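Local coordinates for fructooligosaccharide ABC transporter substrate-binding protein FusA (Streptococcus pneumoniae, PDB 5G5Y) that captures short- and long-chain fructooligosaccharides for import by an ABC transporter, preferring tetrasaccharides and larger and not binding sucrose, at residues 122-127 and 385-390; 103-108 and 301-306; 93-98 and 328-333; 130-135 and 406-411. All coordinates share one frame; numbering follows the deposited sequence.

Contact 1: residues 122-127 and 385-390; sequences IEELGD and AILDSY. With ZN (zinc ion), chain J.
Glu124 and Asp388 meet just past the ends of two parallel strands, 121-123 and 384-386, neighbours in a three-stranded mixed sheet of this two-lobed solute-binding fold. Asp388 N donates to Glu124 OE1 at 2.9 Å in a nearly straight bond (171°), arriving on the anti side of the carboxylate. The same OE1 binds a zinc ion at 2.1 Å, so an N-H and a metal together grip one oxygen. Asp127 chelates the zinc with both OD1 and OD2, each 2.5 Å from it, and Lys102 belongs to the same site. Water 2 sits 2.3 Å from the zinc and accepts from Ser389 N, which ties the metal to the short 3-10 turn 388-390. The other Glu124 oxygen, OE2, is hydrogen-bonded to Tyr105 OH, so both ends of the carboxylate are fixed. Asp388 bonds back to the other segment: its CG stands anti to the backbone N (chi1 -165°), and OD1 takes the N-H of Gly126 at 3.0 Å from well above the carboxylate plane (54°). Gly126 has a positive phi, at which a beta carbon would press on the preceding carbonyl. Behind this site lies regular parallel pairing, in which Ile386 donates to Ile122 O and accepts from Glu124 N. Glu123, which binds substrate, shares one face of the sheet with Ile386, and both touch Trp340, another substrate residue. On the other face Ile122 CB packs 3.9 Å from Ala385 CB, and Ile122 CG2 lies 4.2 Å from Leu387 CD2.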
loop_
_atom_site.group_PDB
_atom_site.type_symbol
_atom_site.label_atom_id
_atom_site.label_comp_id
_atom_site.label_asym_id
_atom_site.label_seq_id
_atom_site.Cartn_x
_atom_site.Cartn_y
_atom_site.Cartn_z
ATOM N N ILE A 122 -3.786 7.282 -9.007
ATOM C CA ILE A 122 -2.443 7.632 -8.597
ATOM C C ILE A 122 -2.544 8.524 -7.358
ATOM O O ILE A 122 -3.190 9.588 -7.396
ATOM C CB ILE A 122 -1.680 8.388 -9.712
ATOM C CG1 ILE A 122 -1.490 7.514 -10.979
ATOM C CG2 ILE A 122 -0.324 8.835 -9.197
ATOM C CD1 ILE A 122 -1.184 8.295 -12.253
ATOM N N GLU A 123 -1.897 8.103 -6.278
ATOM C CA GLU A 123 -1.816 8.902 -5.047
ATOM C C GLU A 123 -0.393 8.897 -4.537
ATOM O O GLU A 123 0.040 7.935 -3.858
ATOM C CB GLU A 123 -2.759 8.366 -3.973
ATOM C CG GLU A 123 -2.871 9.193 -2.702
ATOM C CD GLU A 123 -3.612 8.453 -1.582
ATOM O OE1 GLU A 123 -2.982 7.601 -0.907
ATOM O OE2 GLU A 123 -4.832 8.678 -1.379
ATOM N N GLU A 124 0.344 9.967 -4.819
ATOM C CA GLU A 124 1.708 10.102 -4.297
ATOM C C GLU A 124 1.668 10.801 -2.939
ATOM O O GLU A 124 1.103 11.894 -2.816
ATOM C CB GLU A 124 2.563 10.894 -5.273
ATOM C CG GLU A 124 2.683 10.181 -6.617
ATOM C CD GLU A 124 3.682 10.876 -7.531
ATOM O OE1 GLU A 124 4.031 12.039 -7.211
ATOM O OE2 GLU A 124 4.097 10.261 -8.547
ATOM N N LEU A 125 2.135 10.101 -1.897
ATOM C CA LEU A 125 2.377 10.723 -0.565
ATOM C C LEU A 125 3.849 10.514 -0.304
ATOM O O LEU A 125 4.290 9.464 0.212
ATOM C CB LEU A 125 1.508 10.088 0.508
ATOM C CG LEU A 125 0.047 10.502 0.496
ATOM C CD1 LEU A 125 -0.784 9.504 1.275
ATOM C CD2 LEU A 125 -0.106 11.916 1.038
ATOM N N GLY A 126 4.621 11.489 -0.768
ATOM C CA GLY A 126 6.032 11.337 -0.925
ATOM C C GLY A 126 6.434 10.672 -2.217
ATOM O O GLY A 126 5.695 9.857 -2.758
ATOM N N ASP A 127 7.641 10.961 -2.675
ATOM C CA ASP A 127 8.210 10.392 -3.927
ATOM C C ASP A 127 9.403 9.502 -3.652
ATOM O O ASP A 127 10.162 9.798 -2.766
ATOM C CB ASP A 127 8.756 11.538 -4.819
ATOM C CG ASP A 127 7.829 11.894 -5.921
ATOM O OD1 ASP A 127 6.905 11.100 -6.194
ATOM O OD2 ASP A 127 8.030 12.961 -6.534
ATOM N N ALA A 385 -5.454 11.502 -10.180
ATOM C CA ALA A 385 -4.051 11.607 -9.845
ATOM C C ALA A 385 -3.739 12.747 -8.915
ATOM O O ALA A 385 -4.110 13.890 -9.183
ATOM C CB ALA A 385 -3.190 11.744 -11.076
ATOM N N ILE A 386 -3.031 12.397 -7.841
ATOM C CA ILE A 386 -2.440 13.357 -6.900
ATOM C C ILE A 386 -0.936 13.118 -6.888
ATOM O O ILE A 386 -0.453 12.039 -6.483
ATOM C CB ILE A 386 -3.012 13.219 -5.494
ATOM C CG1 ILE A 386 -4.546 13.329 -5.547
ATOM C CG2 ILE A 386 -2.466 14.297 -4.563
ATOM C CD1 ILE A 386 -5.238 12.941 -4.260
ATOM N N LEU A 387 -0.210 14.123 -7.349
ATOM C CA LEU A 387 1.248 14.067 -7.435
ATOM C C LEU A 387 1.807 14.775 -6.215
ATOM O O LEU A 387 1.167 15.669 -5.641
ATOM C CB LEU A 387 1.758 14.708 -8.717
ATOM C CG LEU A 387 1.196 14.108 -10.005
ATOM C CD1 LEU A 387 1.866 14.704 -11.215
ATOM C CD2 LEU A 387 1.316 12.594 -10.017
ATOM N N ASP A 388 2.997 14.342 -5.820
ATOM C CA ASP A 388 3.667 14.909 -4.679
ATOM C C ASP A 388 3.926 16.416 -4.832
ATOM O O ASP A 388 3.896 17.131 -3.844
ATOM C CB ASP A 388 4.937 14.140 -4.389
ATOM C CG ASP A 388 5.494 14.442 -3.006
ATOM O OD1 ASP A 388 4.810 14.163 -2.001
ATOM O OD2 ASP A 388 6.638 14.946 -2.943
ATOM N N SER A 389 4.096 16.903 -6.064
ATOM C CA SER A 389 4.179 18.347 -6.320
ATOM C C SER A 389 2.906 19.180 -5.967
ATOM O O SER A 389 2.956 20.405 -5.918
ATOM C CB SER A 389 4.545 18.594 -7.784
ATOM O OG SER A 389 3.559 18.081 -8.648
ATOM N N TYR A 390 1.763 18.538 -5.788
ATOM C CA TYR A 390 0.509 19.266 -5.524
ATOM C C TYR A 390 0.451 19.804 -4.078
ATOM O O TYR A 390 -0.316 20.743 -3.806
ATOM C CB TYR A 390 -0.710 18.375 -5.714
ATOM C CG TYR A 390 -0.999 17.884 -7.116
ATOM C CD1 TYR A 390 -0.132 18.122 -8.180
ATOM C CD2 TYR A 390 -2.187 17.212 -7.385
ATOM C CE1 TYR A 390 -0.419 17.694 -9.459
ATOM C CE2 TYR A 390 -2.477 16.761 -8.653
ATOM C CZ TYR A 390 -1.604 16.990 -9.694
ATOM O OH TYR A 390 -1.888 16.525 -10.982
HETATM ZN ZN ZN J . 5.930 12.777 -7.840
HETATM O O HOH W 1 8.896 13.225 -1.564
HETATM O O HOH W 2 5.483 15.026 -8.221
#

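Contact 2: residues 103-108 and 301-306; sequences PEYKAL and NGMGFA
The rings of Tyr105 and Phe305 lie nearly parallel, planes at 18°, but offset, with little of one ring above the other and centroids 5.8 Å apart; they touch at Tyr105 CD1 and Phe305 CD1. Leu108 CD1 lies over one face of the Phe305 ring in a CH-pi contact, 4.0 Å from its centroid and almost on the ring normal, while Leu108 CB touches the ring at CZ. One face of the Tyr105 ring carries CG of its neighbour Glu104 over the centre. Met303 reaches in from the loop before strand 305-306 with its chain extended beyond CG. Its CE comes obliquely to 3.4 Å from Tyr105 CE1 and also touches Glu104 OE2. The Met303 and Leu108 side chains reach toward each other tip to tip, with Met303 SD 3.8 Å from Leu108 CD1. Helix 104-109 is thereby packed against the edge strand 305-306, which pairs with the central strand 121-123. The polar link is one water: water 3 donates to Tyr105 OH at 2.7 Å and to Gly304 O, at the centre of an inverse gamma turn, also at 2.7 Å. With the water as donor, the phenol proton probably serves Glu124, so an otherwise apolar interface holds Tyr105 as a second-shell support for a zinc ligand.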
loop_
_atom_site.group_PDB
_atom_site.type_symbol
_atom_site.label_atom_id
_atom_site.label_comp_id
_atom_site.label_asym_id
_atom_site.label_seq_id
_atom_site.Cartn_x
_atom_site.Cartn_y
_atom_site.Cartn_z
ATOM N N PRO A 103 6.462 10.039 -16.654
ATOM C CA PRO A 103 6.316 9.029 -17.675
ATOM C C PRO A 103 6.382 7.593 -17.207
ATOM O O PRO A 103 5.950 6.713 -17.959
ATOM C CB PRO A 103 7.460 9.322 -18.664
ATOM C CG PRO A 103 8.414 10.167 -17.929
ATOM C CD PRO A 103 7.676 10.862 -16.836
ATOM N N GLU A 104 6.877 7.342 -15.993
ATOM C CA GLU A 104 6.817 5.995 -15.445
ATOM C C GLU A 104 5.384 5.462 -15.396
ATOM O O GLU A 104 5.185 4.258 -15.548
ATOM C CB GLU A 104 7.450 5.936 -14.068
ATOM C CG GLU A 104 6.603 6.591 -12.987
ATOM C CD GLU A 104 7.395 6.875 -11.755
ATOM O OE1 GLU A 104 8.016 7.973 -11.690
ATOM O OE2 GLU A 104 7.402 5.973 -10.873
ATOM N N TYR A 105 4.390 6.335 -15.162
ATOM C CA TYR A 105 3.020 5.859 -15.060
ATOM C C TYR A 105 2.520 5.364 -16.397
ATOM O O TYR A 105 1.756 4.426 -16.419
ATOM C CB TYR A 105 2.074 6.906 -14.474
ATOM C CG TYR A 105 2.339 7.172 -13.009
ATOM C CD1 TYR A 105 2.254 6.159 -12.067
ATOM C CD2 TYR A 105 2.705 8.428 -12.575
ATOM C CE1 TYR A 105 2.517 6.404 -10.720
ATOM C CE2 TYR A 105 2.953 8.688 -11.243
ATOM C CZ TYR A 105 2.848 7.658 -10.319
ATOM O OH TYR A 105 3.092 7.889 -9.011
ATOM N N LYS A 106 2.978 5.959 -17.494
ATOM C CA LYS A 106 2.582 5.506 -18.808
ATOM C C LYS A 106 2.993 4.060 -19.033
ATOM O O LYS A 106 2.189 3.257 -19.528
ATOM C CB LYS A 106 3.160 6.389 -19.920
ATOM C CG LYS A 106 2.410 6.217 -21.226
ATOM C CD LYS A 106 2.870 7.245 -22.257
ATOM C CE LYS A 106 1.723 7.789 -23.079
ATOM N NZ LYS A 106 1.181 6.747 -23.977
ATOM N N ALA A 107 4.209 3.726 -18.611
ATOM C CA ALA A 107 4.703 2.349 -18.706
ATOM C C ALA A 107 3.845 1.401 -17.867
ATOM O O ALA A 107 3.493 0.314 -18.324
ATOM C CB ALA A 107 6.179 2.274 -18.324
ATOM N N LEU A 108 3.449 1.828 -16.677
ATOM C CA LEU A 108 2.618 0.986 -15.796
ATOM C C LEU A 108 1.202 0.769 -16.347
ATOM O O LEU A 108 0.564 -0.233 -16.032
ATOM C CB LEU A 108 2.549 1.599 -14.403
ATOM C CG LEU A 108 3.837 1.745 -13.579
ATOM C CD1 LEU A 108 3.518 2.284 -12.198
ATOM C CD2 LEU A 108 4.626 0.455 -13.467
ATOM N N ASN A 301 7.822 -2.794 -2.121
ATOM C CA ASN A 301 7.413 -2.473 -3.472
ATOM C C ASN A 301 6.037 -1.793 -3.533
ATOM O O ASN A 301 5.461 -1.646 -4.601
ATOM C CB ASN A 301 7.499 -3.707 -4.365
ATOM C CG ASN A 301 8.868 -4.346 -4.319
ATOM O OD1 ASN A 301 9.885 -3.649 -4.479
ATOM N ND2 ASN A 301 8.925 -5.630 -4.048
ATOM N N GLY A 302 5.584 -1.287 -2.401
ATOM C CA GLY A 302 4.322 -0.584 -2.327
ATOM C C GLY A 302 4.315 0.686 -3.136
ATOM O O GLY A 302 5.343 1.364 -3.261
ATOM N N MET A 303 3.150 1.024 -3.676
ATOM C CA MET A 303 3.025 2.245 -4.480
ATOM C C MET A 303 1.570 2.682 -4.445
ATOM O O MET A 303 0.678 1.833 -4.527
ATOM C CB MET A 303 3.458 1.969 -5.921
ATOM C CG MET A 303 3.788 3.235 -6.708
ATOM S SD MET A 303 3.819 3.023 -8.512
ATOM C CE MET A 303 4.742 4.481 -8.940
ATOM N N GLY A 304 1.325 3.991 -4.357
ATOM C CA GLY A 304 -0.036 4.535 -4.440
ATOM C C GLY A 304 -0.484 4.520 -5.890
ATOM O O GLY A 304 -0.470 5.545 -6.589
ATOM N N PHE A 305 -0.814 3.335 -6.363
ATOM C CA PHE A 305 -1.132 3.124 -7.776
ATOM C C PHE A 305 -2.076 1.976 -7.937
ATOM O O PHE A 305 -1.880 0.908 -7.345
ATOM C CB PHE A 305 0.128 2.880 -8.594
ATOM C CG PHE A 305 -0.133 2.651 -10.062
ATOM C CD1 PHE A 305 -0.426 3.713 -10.918
ATOM C CD2 PHE A 305 -0.117 1.347 -10.581
ATOM C CE1 PHE A 305 -0.609 3.482 -12.282
ATOM C CE2 PHE A 305 -0.350 1.119 -11.919
ATOM C CZ PHE A 305 -0.616 2.195 -12.767
ATOM N N ALA A 306 -3.148 2.208 -8.663
ATOM C CA ALA A 306 -4.018 1.110 -9.104
ATOM C C ALA A 306 -4.273 1.278 -10.543
ATOM O O ALA A 306 -4.728 2.345 -10.968
ATOM C CB ALA A 306 -5.315 1.107 -8.315
HETATM O O HOH W 3 2.044 6.555 -6.864
#

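Contact 3: residues 93-98 and 328-333; sequences PNLKKI and AQYAPL
Asn94, in the first turn of helix 93-101, comes within 5.6 Å (CA to CA) of Tyr330, in the short connection that joins helices 319-329 and 332-340. This is helix-to-loop packing in an alpha/beta lobe of the solute-binding fold, and Tyr330 is its centrepiece. Leu95 and the Tyr330 side chain lie side by side, pointing the same way. Leu95 CG stands anti to the backbone N (chi1 -180°), and its CD1 sits over one ring face in a CH-pi contact, 4.0 Å from the centroid and only 8° off the normal. Leu95 CD2 touches the same ring at CE2. Ile98, one helical turn on from Asn94, crosses the Tyr330 side chain at about a right angle, its CD1 3.8 Å from Tyr330 CD1. Beyond the ring, Tyr330 OH is hydrogen-bonded to Pro120 O, so the ring is packed over its face and its hydroxyl is bonded to backbone. The ring and Ile98 both also reach Ala385 of strand 384-386. Near the surface, Asn94 CB rests 3.9 Å from Tyr330 CB, and its amide ND2 lies 3.7 Å from Ala331 CB. Ala331 is the N-cap residue of helix 332-340. Asp327, just ahead of the second segment, accepts from both Asn94 N and Leu95 N, a polar tie beside the apolar one. The methyl Ile98 CD1 also lies 3.8 Å from Tyr330 O.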
loop_
_atom_site.group_PDB
_atom_site.type_symbol
_atom_site.label_atom_id
_atom_site.label_comp_id
_atom_site.label_asym_id
_atom_site.label_seq_id
_atom_site.Cartn_x
_atom_site.Cartn_y
_atom_site.Cartn_z
ATOM N N PRO A 93 -5.978 16.244 -22.187
ATOM C CA PRO A 93 -4.798 17.046 -21.818
ATOM C C PRO A 93 -4.383 16.992 -20.324
ATOM O O PRO A 93 -3.181 17.116 -20.021
ATOM C CB PRO A 93 -5.187 18.486 -22.224
ATOM C CG PRO A 93 -6.680 18.488 -22.178
ATOM C CD PRO A 93 -7.097 17.108 -22.627
ATOM N N ASN A 94 -5.335 16.869 -19.391
ATOM C CA ASN A 94 -4.950 16.765 -17.965
ATOM C C ASN A 94 -4.125 15.496 -17.712
ATOM O O ASN A 94 -3.085 15.541 -17.090
ATOM C CB ASN A 94 -6.159 16.841 -16.989
ATOM C CG ASN A 94 -6.921 18.147 -17.081
ATOM O OD1 ASN A 94 -6.324 19.194 -17.291
ATOM N ND2 ASN A 94 -8.226 18.101 -16.910
ATOM N N LEU A 95 -4.602 14.366 -18.197
ATOM C CA LEU A 95 -3.913 13.103 -18.061
ATOM C C LEU A 95 -2.604 13.137 -18.860
ATOM O O LEU A 95 -1.580 12.681 -18.388
ATOM C CB LEU A 95 -4.804 11.957 -18.525
ATOM C CG LEU A 95 -4.172 10.554 -18.425
ATOM C CD1 LEU A 95 -3.645 10.223 -17.047
ATOM C CD2 LEU A 95 -5.226 9.551 -18.804
ATOM N N LYS A 96 -2.605 13.752 -20.032
ATOM C CA LYS A 96 -1.330 13.871 -20.777
ATOM C C LYS A 96 -0.255 14.684 -20.029
ATOM O O LYS A 96 0.949 14.370 -20.114
ATOM C CB LYS A 96 -1.566 14.484 -22.158
ATOM C CG LYS A 96 -2.134 13.510 -23.139
ATOM C CD LYS A 96 -2.740 14.248 -24.337
ATOM C CE LYS A 96 -1.702 14.756 -25.310
ATOM N NZ LYS A 96 -2.406 15.640 -26.300
ATOM N N LYS A 97 -0.677 15.716 -19.293
ATOM C CA LYS A 97 0.254 16.508 -18.491
ATOM C C LYS A 97 0.868 15.692 -17.322
ATOM O O LYS A 97 2.032 15.810 -17.000
ATOM C CB LYS A 97 -0.427 17.753 -17.941
ATOM C CG LYS A 97 0.559 18.711 -17.284
ATOM C CD LYS A 97 -0.111 19.983 -16.805
ATOM C CE LYS A 97 0.854 20.794 -15.947
ATOM N NZ LYS A 97 0.229 22.113 -15.656
ATOM N N ILE A 98 0.056 14.878 -16.684
ATOM C CA ILE A 98 0.534 13.949 -15.650
ATOM C C ILE A 98 1.563 12.976 -16.239
ATOM O O ILE A 98 2.661 12.804 -15.639
ATOM C CB ILE A 98 -0.654 13.209 -14.991
ATOM C CG1 ILE A 98 -1.533 14.189 -14.208
ATOM C CG2 ILE A 98 -0.207 12.098 -14.030
ATOM C CD1 ILE A 98 -2.979 13.786 -14.130
ATOM N N ALA A 328 -11.654 15.373 -16.951
ATOM C CA ALA A 328 -12.008 16.371 -15.954
ATOM C C ALA A 328 -11.657 15.831 -14.541
ATOM O O ALA A 328 -11.357 16.613 -13.640
ATOM C CB ALA A 328 -13.464 16.717 -16.084
ATOM N N GLN A 329 -11.648 14.501 -14.373
ATOM C CA GLN A 329 -11.331 13.893 -13.072
ATOM C C GLN A 329 -9.839 14.029 -12.729
ATOM O O GLN A 329 -9.495 14.018 -11.546
ATOM C CB GLN A 329 -11.737 12.443 -12.979
ATOM C CG GLN A 329 -13.109 12.115 -13.553
ATOM C CD GLN A 329 -14.204 13.074 -13.092
ATOM O OE1 GLN A 329 -14.362 13.321 -11.901
ATOM N NE2 GLN A 329 -14.945 13.649 -14.047
ATOM N N TYR A 330 -8.994 14.159 -13.759
ATOM C CA TYR A 330 -7.552 14.339 -13.640
ATOM C C TYR A 330 -7.085 15.792 -13.500
ATOM O O TYR A 330 -5.898 16.029 -13.307
ATOM C CB TYR A 330 -6.836 13.671 -14.828
ATOM C CG TYR A 330 -6.814 12.182 -14.752
ATOM C CD1 TYR A 330 -6.014 11.516 -13.800
ATOM C CD2 TYR A 330 -7.565 11.411 -15.620
ATOM C CE1 TYR A 330 -5.998 10.129 -13.722
ATOM C CE2 TYR A 330 -7.532 10.008 -15.572
ATOM C CZ TYR A 330 -6.741 9.376 -14.614
ATOM O OH TYR A 330 -6.725 7.997 -14.552
ATOM N N ALA A 331 -7.997 16.779 -13.601
ATOM C CA ALA A 331 -7.666 18.143 -13.168
ATOM C C ALA A 331 -7.276 18.061 -11.682
ATOM O O ALA A 331 -7.980 17.408 -10.896
ATOM C CB ALA A 331 -8.849 19.103 -13.376
ATOM N N PRO A 332 -6.145 18.664 -11.292
ATOM C CA PRO A 332 -5.607 18.501 -9.915
ATOM C C PRO A 332 -6.621 18.730 -8.765
ATOM O O PRO A 332 -6.748 17.890 -7.869
ATOM C CB PRO A 332 -4.494 19.538 -9.866
ATOM C CG PRO A 332 -4.020 19.585 -11.279
ATOM C CD PRO A 332 -5.242 19.481 -12.130
ATOM N N LEU A 333 -7.363 19.846 -8.805
ATOM C CA LEU A 333 -8.368 20.106 -7.734
ATOM C C LEU A 333 -9.486 19.061 -7.714
ATOM O O LEU A 333 -10.034 18.717 -6.650
ATOM C CB LEU A 333 -8.980 21.502 -7.855
ATOM C CG LEU A 333 -8.240 22.641 -7.137
ATOM C CD1 LEU A 333 -8.866 23.961 -7.590
ATOM C CD2 LEU A 333 -8.300 22.551 -5.621
#

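Contact 4: residues 130-135 and 406-411; sequences ESIHSV and DLIKEY
Ile408 of helix 399-412 drives its CD1 into the turn at 130-135, and this is the tight part of the contact: the methyl lies 3.5 Å from Ile132 O, 3.7 Å from Ile132 CA and 4.3 Å from Ile132 CG1. Ile408 CG1 lies beside the backbone N (chi1 -71°), anti to the carbonyl carbon, while CG2, on the other branch, comes only to 4.2 Å from Ser131 O. The surface it meets is a type I turn, Ser131 to Ser134, closed by Ser134 N to Ser131 O. Ser131 OG also accepts from His133 N at 3.1 Å, forming an ST turn. Ile132 itself packs on Ala401, Arg404 and Leu405 of the same helix and lies near Trp270, which binds substrate. The loop between strands 121-123 and 138-142 is thus pinned to helix 399-412. The solvent side is looser. There Lys409 reaches across to Glu130, its NZ 3.0 Å from Glu130 OE2 and 70° out of the carboxylate plane. The lysine is extended to CE and bends at chi4 (21°). Both residues also touch a crystal neighbour, so their exact pose may owe something to the lattice. The apolar part is one isoleucine methyl set against the backbone and CG1 of Ile132, and the salt bridge on the solvent side probably adds only modest strength.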
loop_
_atom_site.group_PDB
_atom_site.type_symbol
_atom_site.label_atom_id
_atom_site.label_comp_id
_atom_site.label_asym_id
_atom_site.label_seq_id
_atom_site.Cartn_x
_atom_site.Cartn_y
_atom_site.Cartn_z
ATOM N N GLU A 130 11.140 8.424 -0.254
ATOM C CA GLU A 130 10.355 9.151 0.737
ATOM C C GLU A 130 8.883 8.793 0.737
ATOM O O GLU A 130 8.162 9.260 1.625
ATOM C CB GLU A 130 10.544 10.673 0.544
ATOM C CG GLU A 130 11.927 11.116 0.956
ATOM C CD GLU A 130 12.235 12.584 0.674
ATOM O OE1 GLU A 130 11.344 13.439 0.699
ATOM O OE2 GLU A 130 13.412 12.889 0.464
ATOM N N SER A 131 8.436 7.918 -0.188
ATOM C CA SER A 131 7.047 7.506 -0.239
ATOM C C SER A 131 6.623 6.938 1.113
ATOM O O SER A 131 7.380 6.209 1.759
ATOM C CB SER A 131 6.810 6.456 -1.339
ATOM O OG SER A 131 5.488 5.914 -1.261
ATOM N N ILE A 132 5.395 7.253 1.505
ATOM C CA ILE A 132 4.792 6.708 2.724
ATOM C C ILE A 132 4.735 5.178 2.708
ATOM O O ILE A 132 4.659 4.542 3.755
ATOM C CB ILE A 132 3.359 7.300 2.929
ATOM C CG1 ILE A 132 2.860 7.065 4.366
ATOM C CG2 ILE A 132 2.378 6.743 1.908
ATOM C CD1 ILE A 132 1.681 7.945 4.757
ATOM N N HIS A 133 4.762 4.610 1.499
ATOM C CA HIS A 133 4.728 3.186 1.296
ATOM C C HIS A 133 6.051 2.451 1.477
ATOM O O HIS A 133 6.043 1.226 1.576
ATOM C CB HIS A 133 4.171 2.888 -0.086
ATOM C CG HIS A 133 2.802 3.420 -0.272
ATOM N ND1 HIS A 133 1.707 2.883 0.370
ATOM C CD2 HIS A 133 2.356 4.490 -0.962
ATOM C CE1 HIS A 133 0.632 3.575 0.026
ATOM N NE2 HIS A 133 1.010 4.575 -0.750
ATOM N N SER A 134 7.160 3.187 1.586
ATOM C CA SER A 134 8.501 2.602 1.592
ATOM C C SER A 134 8.742 1.614 2.730
ATOM O O SER A 134 9.499 0.651 2.551
ATOM C CB SER A 134 9.574 3.695 1.613
ATOM O OG SER A 134 9.570 4.456 0.410
ATOM N N VAL A 135 8.121 1.875 3.890
ATOM C CA VAL A 135 8.180 0.972 5.057
ATOM C C VAL A 135 6.755 0.829 5.503
ATOM O O VAL A 135 6.078 1.850 5.696
ATOM C CB VAL A 135 9.026 1.573 6.197
ATOM C CG1 VAL A 135 9.047 0.702 7.473
ATOM C CG2 VAL A 135 10.444 1.710 5.709
ATOM N N ASP A 406 7.155 12.290 7.700
ATOM C CA ASP A 406 8.270 12.913 8.382
ATOM C C ASP A 406 9.061 11.885 9.218
ATOM O O ASP A 406 10.282 11.942 9.202
ATOM C CB ASP A 406 7.778 14.058 9.264
ATOM C CG ASP A 406 7.294 15.278 8.463
ATOM O OD1 ASP A 406 7.519 15.395 7.237
ATOM O OD2 ASP A 406 6.701 16.157 9.118
ATOM N N LEU A 407 8.396 10.923 9.864
ATOM C CA LEU A 407 9.103 9.830 10.543
ATOM C C LEU A 407 9.933 8.997 9.563
ATOM O O LEU A 407 11.091 8.673 9.827
ATOM C CB LEU A 407 8.137 8.891 11.273
ATOM C CG LEU A 407 7.319 9.499 12.444
ATOM C CD1 LEU A 407 6.383 8.488 13.068
ATOM C CD2 LEU A 407 8.237 10.054 13.500
ATOM N N ILE A 408 9.333 8.648 8.420
ATOM C CA ILE A 408 10.027 7.884 7.384
ATOM C C ILE A 408 11.320 8.595 6.953
ATOM O O ILE A 408 12.400 7.972 6.878
ATOM C CB ILE A 408 9.091 7.560 6.205
ATOM C CG1 ILE A 408 8.068 6.508 6.653
ATOM C CG2 ILE A 408 9.860 7.086 4.978
ATOM C CD1 ILE A 408 6.903 6.363 5.712
ATOM N N LYS A 409 11.204 9.889 6.682
ATOM C CA LYS A 409 12.332 10.677 6.290
ATOM C C LYS A 409 13.439 10.745 7.366
ATOM O O LYS A 409 14.616 10.630 7.031
ATOM C CB LYS A 409 11.896 12.103 5.904
ATOM C CG LYS A 409 12.998 12.776 5.101
ATOM C CD LYS A 409 12.698 14.223 4.759
ATOM C CE LYS A 409 13.785 14.838 3.843
ATOM N NZ LYS A 409 14.615 13.846 3.082
ATOM N N GLU A 410 13.040 10.998 8.616
ATOM C CA GLU A 410 13.945 11.151 9.769
ATOM C C GLU A 410 14.682 9.840 10.103
ATOM O O GLU A 410 15.901 9.854 10.259
ATOM C CB GLU A 410 13.124 11.557 10.999
ATOM C CG GLU A 410 13.870 11.660 12.322
ATOM C CD GLU A 410 13.003 12.198 13.480
ATOM O OE1 GLU A 410 11.761 12.384 13.327
ATOM O OE2 GLU A 410 13.572 12.393 14.576
ATOM N N TYR A 411 13.944 8.729 10.167
ATOM C CA TYR A 411 14.502 7.464 10.666
ATOM C C TYR A 411 15.028 6.511 9.592
ATOM O O TYR A 411 15.987 5.781 9.845
ATOM C CB TYR A 411 13.467 6.732 11.512
ATOM C CG TYR A 411 13.220 7.426 12.827
ATOM C CD1 TYR A 411 14.132 7.300 13.885
ATOM C CD2 TYR A 411 12.094 8.237 13.022
ATOM C CE1 TYR A 411 13.933 7.966 15.093
ATOM C CE2 TYR A 411 11.882 8.898 14.236
ATOM C CZ TYR A 411 12.784 8.736 15.278
ATOM O OH TYR A 411 12.552 9.375 16.521
#

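Contact 1 is the most buried and the hub that the other three touch; contacts 2, 3 and 4 are partly buried. Its strand 121-123 pairs with 305-306 of contact 2 on one flank and 384-386 on the other. Contact 2 sets helix 104-109 on strand 305-306, contact 3 sets helix 93-101 on the connection between helices 319-329 and 332-340; both put a leucine methyl over an aromatic face. The loop of contact 4 follows directly after that of contact 1, joined to it by Leu125 O and Ile132 N. Chemistry follows place: metal and backbone bonds in contact 1, apolar rings with one water in contact 2, packing without polar bonds between its own segments in contact 3, a buried isoleucine plus a solvent-side salt bridge in contact 4.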